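Local coordinates for Lmo0651 protein (PDB 6EP3) that controls expression of the Listeria monocytogenes Agr system and mediates virulence, probably as a DNA-binding transcription factor of the GntR family, at residues T124-Y129 with E174-T179; Q115-F120 with D131-F136. All blocks are in the same frame, centred on the assembly; numbering follows the deposited sequence.

Overall arrangement
Both interactions lie in the all-helical FCD part of this GntR-family regulator, about 8 Å apart between their centres and on the same side of the chain's centre. Helix 126-142 is common to them: its first turn faces helix 173-192 in interaction 1, and its next turns pack antiparallel on helix 107-123 in interaction 2. Along the chain the segments alternate, in the order 115-120, 124-129, 131-136 and 174-179. The two contacts touch directly, with Tyr129 CD1 3.3 Å from Met117 O, and Thr179 CG2 3.8 Å from His133 CE1. Three helices of the domain are thereby joined into one continuous packed region.

Interaction 1: T124-Y129 with E174-T179; sequences TDLENY and EIREWT. With EDO (1,2-ethanediol), chain N.
At the tight turn between helices 107-123 and 126-142 of the FCD domain, a Schellman motif at Thr124 ends helix 107-123 and Asp125 N-caps helix 126-142, whose first turn meets helix 173-192. The cap is local: Asp125 OD1 takes a weak bond from Asn128 N at 3.4 Å, while OD2 is met by Asn128 ND2 at 2.6 Å, from above the carboxylate plane.

Apolar contact between the helices rests on Tyr129 and Arg176. With CG anti to the backbone N (chi1 178°), the tyrosine reaches across to helix 173-192, and the aliphatic part of Arg176 lies over one ring face. Arg176 CD makes a CH-pi contact, 3.7 Å from the Tyr129 ring centroid and 14° off the normal. The chain then bends at chi3 (-50°), lifting the guanidinium farther out above the same face, its plane steeply inclined to the ring; any cation-pi attraction is at most weak, with Arg176 CZ 5.9 Å from the Tyr129 ring centroid.

Polar groups are held by several partners. Arg176 NE bonds to Ser121 OG and NH1 to Phe170 O, which fix the guanidinium between the loop before helix 173-192 and helix 107-123. A water in the guanidinium plane accepts from Arg176 NH2 at 3.1 Å and also bonds to Thr124 OG1. The Tyr129 hydroxyl is hydrogen-bonded to Asn180 OD1, and its OH sits 3.5 Å from Thr179 CB.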
# COMPACT_ATOMS: atom_id res chain seq x y z
N THR B 124 30.19 9.35 -0.61
CA THR B 124 29.41 10.58 -0.43
C THR B 124 28.43 10.77 -1.59
O THR B 124 28.32 11.85 -2.18
CB THR B 124 30.31 11.81 -0.26
OG1 THR B 124 31.42 11.47 0.57
CG2 THR B 124 29.54 12.96 0.39
N ASP B 125 27.73 9.69 -1.91
CA ASP B 125 26.68 9.67 -2.93
C ASP B 125 25.36 9.61 -2.18
O ASP B 125 24.92 8.53 -1.77
CB ASP B 125 26.86 8.49 -3.88
CG ASP B 125 25.98 8.58 -5.11
OD1 ASP B 125 24.91 9.21 -5.05
OD2 ASP B 125 26.36 7.97 -6.14
N LEU B 126 24.72 10.77 -1.98
CA LEU B 126 23.60 10.85 -1.06
C LEU B 126 22.36 10.13 -1.59
O LEU B 126 21.70 9.40 -0.84
CB LEU B 126 23.26 12.31 -0.77
CG LEU B 126 23.59 12.86 0.61
CD1 LEU B 126 23.04 14.26 0.72
CD2 LEU B 126 23.01 11.97 1.68
N GLU B 127 22.03 10.34 -2.86
CA GLU B 127 20.85 9.69 -3.43
C GLU B 127 21.00 8.18 -3.41
O GLU B 127 20.07 7.45 -3.04
CB GLU B 127 20.60 10.19 -4.85
CG GLU B 127 20.12 11.64 -4.95
CD GLU B 127 21.14 12.65 -4.47
OE1 GLU B 127 22.36 12.36 -4.54
OE2 GLU B 127 20.73 13.75 -4.03
N ASN B 128 22.17 7.68 -3.81
CA ASN B 128 22.39 6.25 -3.81
C ASN B 128 22.45 5.69 -2.40
O ASN B 128 22.00 4.56 -2.17
CB ASN B 128 23.65 5.91 -4.59
CG ASN B 128 23.43 5.93 -6.08
OD1 ASN B 128 22.41 5.46 -6.57
ND2 ASN B 128 24.39 6.48 -6.82
N TYR B 129 22.94 6.47 -1.43
CA TYR B 129 22.93 6.01 -0.05
C TYR B 129 21.50 5.90 0.49
O TYR B 129 21.17 4.94 1.20
CB TYR B 129 23.76 6.94 0.84
CG TYR B 129 23.72 6.54 2.29
CD1 TYR B 129 24.54 5.53 2.78
CD2 TYR B 129 22.85 7.15 3.18
CE1 TYR B 129 24.50 5.15 4.11
CE2 TYR B 129 22.80 6.78 4.51
CZ TYR B 129 23.62 5.78 4.97
OH TYR B 129 23.56 5.43 6.29
N GLU B 174 28.15 11.57 10.42
CA GLU B 174 27.95 10.89 11.69
C GLU B 174 26.67 10.07 11.68
O GLU B 174 26.66 8.90 12.09
CB GLU B 174 27.95 11.91 12.82
CG GLU B 174 28.05 11.32 14.21
CD GLU B 174 28.24 12.38 15.28
OE1 GLU B 174 27.25 12.74 15.95
OE2 GLU B 174 29.39 12.86 15.44
N ILE B 175 25.57 10.66 11.19
CA ILE B 175 24.31 9.94 11.11
C ILE B 175 24.41 8.78 10.12
O ILE B 175 23.90 7.68 10.38
CB ILE B 175 23.16 10.90 10.75
CG1 ILE B 175 22.85 11.83 11.91
CG2 ILE B 175 21.90 10.13 10.38
CD1 ILE B 175 21.76 12.82 11.61
N ARG B 176 25.08 9.00 8.99
CA ARG B 176 25.23 7.92 8.02
C ARG B 176 26.00 6.75 8.62
O ARG B 176 25.61 5.58 8.46
CB ARG B 176 25.94 8.42 6.76
CG ARG B 176 25.09 9.31 5.89
CD ARG B 176 25.52 9.22 4.44
NE ARG B 176 26.96 9.41 4.27
CZ ARG B 176 27.55 10.59 4.09
NH1 ARG B 176 26.81 11.69 4.07
NH2 ARG B 176 28.86 10.66 3.94
N GLU B 177 27.10 7.04 9.32
CA GLU B 177 27.92 5.98 9.89
C GLU B 177 27.19 5.27 11.02
O GLU B 177 27.30 4.04 11.17
CB GLU B 177 29.25 6.54 10.38
CG GLU B 177 30.19 6.92 9.25
CD GLU B 177 31.47 7.54 9.75
OE1 GLU B 177 31.59 7.79 10.97
OE2 GLU B 177 32.37 7.78 8.91
N TRP B 178 26.41 6.01 11.81
CA TRP B 178 25.61 5.37 12.85
C TRP B 178 24.57 4.44 12.23
O TRP B 178 24.36 3.32 12.72
CB TRP B 178 24.94 6.44 13.71
CG TRP B 178 24.16 5.87 14.84
CD1 TRP B 178 24.61 5.59 16.10
CD2 TRP B 178 22.77 5.51 14.83
NE1 TRP B 178 23.59 5.07 16.87
CE2 TRP B 178 22.45 5.02 16.11
CE3 TRP B 178 21.77 5.56 13.85
CZ2 TRP B 178 21.18 4.58 16.44
CZ3 TRP B 178 20.50 5.12 14.19
CH2 TRP B 178 20.22 4.63 15.47
N THR B 179 23.91 4.88 11.16
CA THR B 179 22.92 4.03 10.50
C THR B 179 23.58 2.79 9.89
O THR B 179 23.01 1.69 9.96
CB THR B 179 22.18 4.83 9.43
OG1 THR B 179 21.67 6.04 10.01
CG2 THR B 179 21.02 4.02 8.86
C1 EDO N . 29.31 16.14 9.29
O1 EDO N . 28.95 15.11 8.35
C2 EDO N . 28.47 15.98 10.55
O2 EDO N . 28.74 14.70 11.14
O HOH W 1 31.28 12.37 3.06

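Interaction 2: Q115-F120 with D131-F136. With EDO (1,2-ethanediol), chain L; SO4 (sulfate ion), chain S.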
# COMPACT_ATOMS: atom_id res chain seq x y z
N GLN B 115 26.48 -3.47 2.85
CA GLN B 115 27.77 -3.06 2.33
C GLN B 115 27.62 -2.01 1.23
O GLN B 115 28.49 -1.15 1.08
CB GLN B 115 28.55 -4.27 1.82
CG GLN B 115 29.07 -5.13 2.94
CD GLN B 115 30.34 -5.87 2.56
OE1 GLN B 115 31.20 -6.10 3.40
NE2 GLN B 115 30.45 -6.26 1.30
N GLU B 116 26.54 -2.06 0.46
CA GLU B 116 26.30 -1.00 -0.52
C GLU B 116 26.01 0.32 0.19
O GLU B 116 26.43 1.38 -0.28
CB GLU B 116 25.14 -1.38 -1.45
CG GLU B 116 25.56 -2.31 -2.58
CD GLU B 116 26.56 -1.68 -3.52
OE1 GLU B 116 27.77 -1.64 -3.19
OE2 GLU B 116 26.15 -1.24 -4.61
N MET B 117 25.29 0.26 1.31
CA MET B 117 25.18 1.44 2.16
C MET B 117 26.55 1.98 2.54
O MET B 117 26.83 3.17 2.40
CB MET B 117 24.38 1.11 3.41
CG MET B 117 22.90 1.02 3.21
SD MET B 117 22.22 0.11 4.59
CE MET B 117 22.03 1.47 5.73
N GLU B 118 27.41 1.09 3.06
CA GLU B 118 28.76 1.50 3.43
C GLU B 118 29.49 2.16 2.26
O GLU B 118 30.15 3.19 2.42
CB GLU B 118 29.55 0.30 3.94
CG GLU B 118 29.51 0.10 5.44
CD GLU B 118 30.23 -1.16 5.87
OE1 GLU B 118 30.09 -2.19 5.18
OE2 GLU B 118 30.94 -1.13 6.90
N ARG B 119 29.39 1.55 1.08
CA ARG B 119 30.12 2.05 -0.08
C ARG B 119 29.65 3.43 -0.49
O ARG B 119 30.46 4.33 -0.74
CB ARG B 119 29.96 1.06 -1.25
CG ARG B 119 30.51 1.59 -2.56
CD ARG B 119 30.65 0.47 -3.58
NE ARG B 119 29.42 0.21 -4.32
CZ ARG B 119 29.15 0.74 -5.51
NH1 ARG B 119 30.02 1.56 -6.09
NH2 ARG B 119 28.01 0.45 -6.12
N PHE B 120 28.33 3.62 -0.57
CA PHE B 120 27.82 4.92 -0.99
C PHE B 120 28.06 5.99 0.07
O PHE B 120 28.27 7.16 -0.27
CB PHE B 120 26.34 4.80 -1.36
CG PHE B 120 26.12 4.12 -2.68
CD1 PHE B 120 26.81 4.52 -3.81
CD2 PHE B 120 25.24 3.05 -2.79
CE1 PHE B 120 26.62 3.90 -5.03
CE2 PHE B 120 25.04 2.41 -4.01
CZ PHE B 120 25.73 2.84 -5.13
N ASP B 131 18.82 5.35 -1.35
CA ASP B 131 18.26 4.18 -2.03
C ASP B 131 18.76 2.89 -1.40
O ASP B 131 18.00 1.93 -1.24
CB ASP B 131 18.60 4.22 -3.51
CG ASP B 131 17.88 5.32 -4.26
OD1 ASP B 131 16.93 5.91 -3.69
OD2 ASP B 131 18.28 5.61 -5.40
N ALA B 132 20.04 2.84 -1.03
CA ALA B 132 20.62 1.62 -0.46
C ALA B 132 20.07 1.34 0.94
O ALA B 132 19.82 0.19 1.30
CB ALA B 132 22.15 1.73 -0.44
N HIS B 133 19.91 2.39 1.75
CA HIS B 133 19.24 2.27 3.03
C HIS B 133 17.83 1.71 2.85
O HIS B 133 17.40 0.79 3.58
CB HIS B 133 19.22 3.64 3.71
CG HIS B 133 18.45 3.70 4.99
ND1 HIS B 133 18.66 2.82 6.02
CD2 HIS B 133 17.48 4.55 5.40
CE1 HIS B 133 17.85 3.12 7.02
NE2 HIS B 133 17.12 4.16 6.67
N HIS B 134 17.10 2.23 1.86
CA HIS B 134 15.76 1.73 1.58
C HIS B 134 15.78 0.27 1.14
O HIS B 134 14.91 -0.51 1.53
CB HIS B 134 15.09 2.60 0.52
CG HIS B 134 14.80 3.99 0.98
ND1 HIS B 134 14.41 4.99 0.12
CD2 HIS B 134 14.83 4.55 2.21
CE1 HIS B 134 14.22 6.11 0.80
NE2 HIS B 134 14.47 5.86 2.08
N ARG B 135 16.78 -0.12 0.34
CA ARG B 135 16.86 -1.50 -0.12
C ARG B 135 17.23 -2.46 1.01
O ARG B 135 16.75 -3.60 1.04
CB ARG B 135 17.86 -1.63 -1.27
CG ARG B 135 17.50 -0.83 -2.52
CD ARG B 135 17.31 -1.73 -3.73
NE ARG B 135 18.58 -2.13 -4.32
CZ ARG B 135 18.78 -3.30 -4.93
NH1 ARG B 135 17.80 -4.18 -5.02
NH2 ARG B 135 19.97 -3.58 -5.44
N PHE B 136 18.05 -2.01 1.95
CA PHE B 136 18.31 -2.80 3.16
C PHE B 136 17.01 -3.02 3.94
O PHE B 136 16.71 -4.15 4.38
CB PHE B 136 19.36 -2.09 4.02
CG PHE B 136 19.66 -2.78 5.31
CD1 PHE B 136 20.61 -3.78 5.37
CD2 PHE B 136 18.98 -2.43 6.47
CE1 PHE B 136 20.89 -4.42 6.57
CE2 PHE B 136 19.26 -3.08 7.67
CZ PHE B 136 20.21 -4.07 7.72
C1 EDO L . 13.96 5.22 6.73
O1 EDO L . 15.00 5.97 7.38
C2 EDO L . 13.08 6.18 5.95
O2 EDO L . 13.89 6.88 5.00
S SO4 S . 29.38 1.08 -10.09
O1 SO4 S . 27.92 1.13 -10.08
O2 SO4 S . 29.90 1.83 -8.95
O3 SO4 S . 29.87 1.68 -11.33
O4 SO4 S . 29.82 -0.31 -10.01
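The antiparallel helical hairpin formed by helices 107-123 and 126-142 of the FCD domain packs here through a small alanine contact and a methionine. The short axes approach to 8.6 Å, with their directions 168° apart. At the closest register, Met117 and Ala132 have CA atoms separated by only 5.3 Å, where the Ala132 side chain is a single methyl.

Met117 carries most of the apolar contact. Its CG lies anti to the carbonyl carbon and touches Ala132 CB at 3.8 Å, while the bend at chi3 (86°) turns the methyl toward His133. Met117 SD lies 3.7 Å from Phe136 CB and makes an oblique Met-aromatic contact with the Phe136 ring. Phe120 meets Ala132 CB with a ring edge, through CD2.

Met117 CE approaches His133 ND1 at 3.6 Å; this nitrogen is buried and has no polar partner in the model. The other ring nitrogen of His133, NE2, shares a hydrogen bond with ethanediol, probably from the crystallisation liquor. The same diol bonds His134 NE2 and Tyr80 OH.

On helix 107-123 a side-on salt bridge joins residues one turn apart. Arg119 donates from NE to Glu116 OE1 at 2.7 Å and from NH2 to Glu116 OE2 at 2.9 Å, both nearly in the guanidinium plane and onto syn lone pairs, while Arg119 NH1 bonds to O2 of a sulfate, probably also from that liquor.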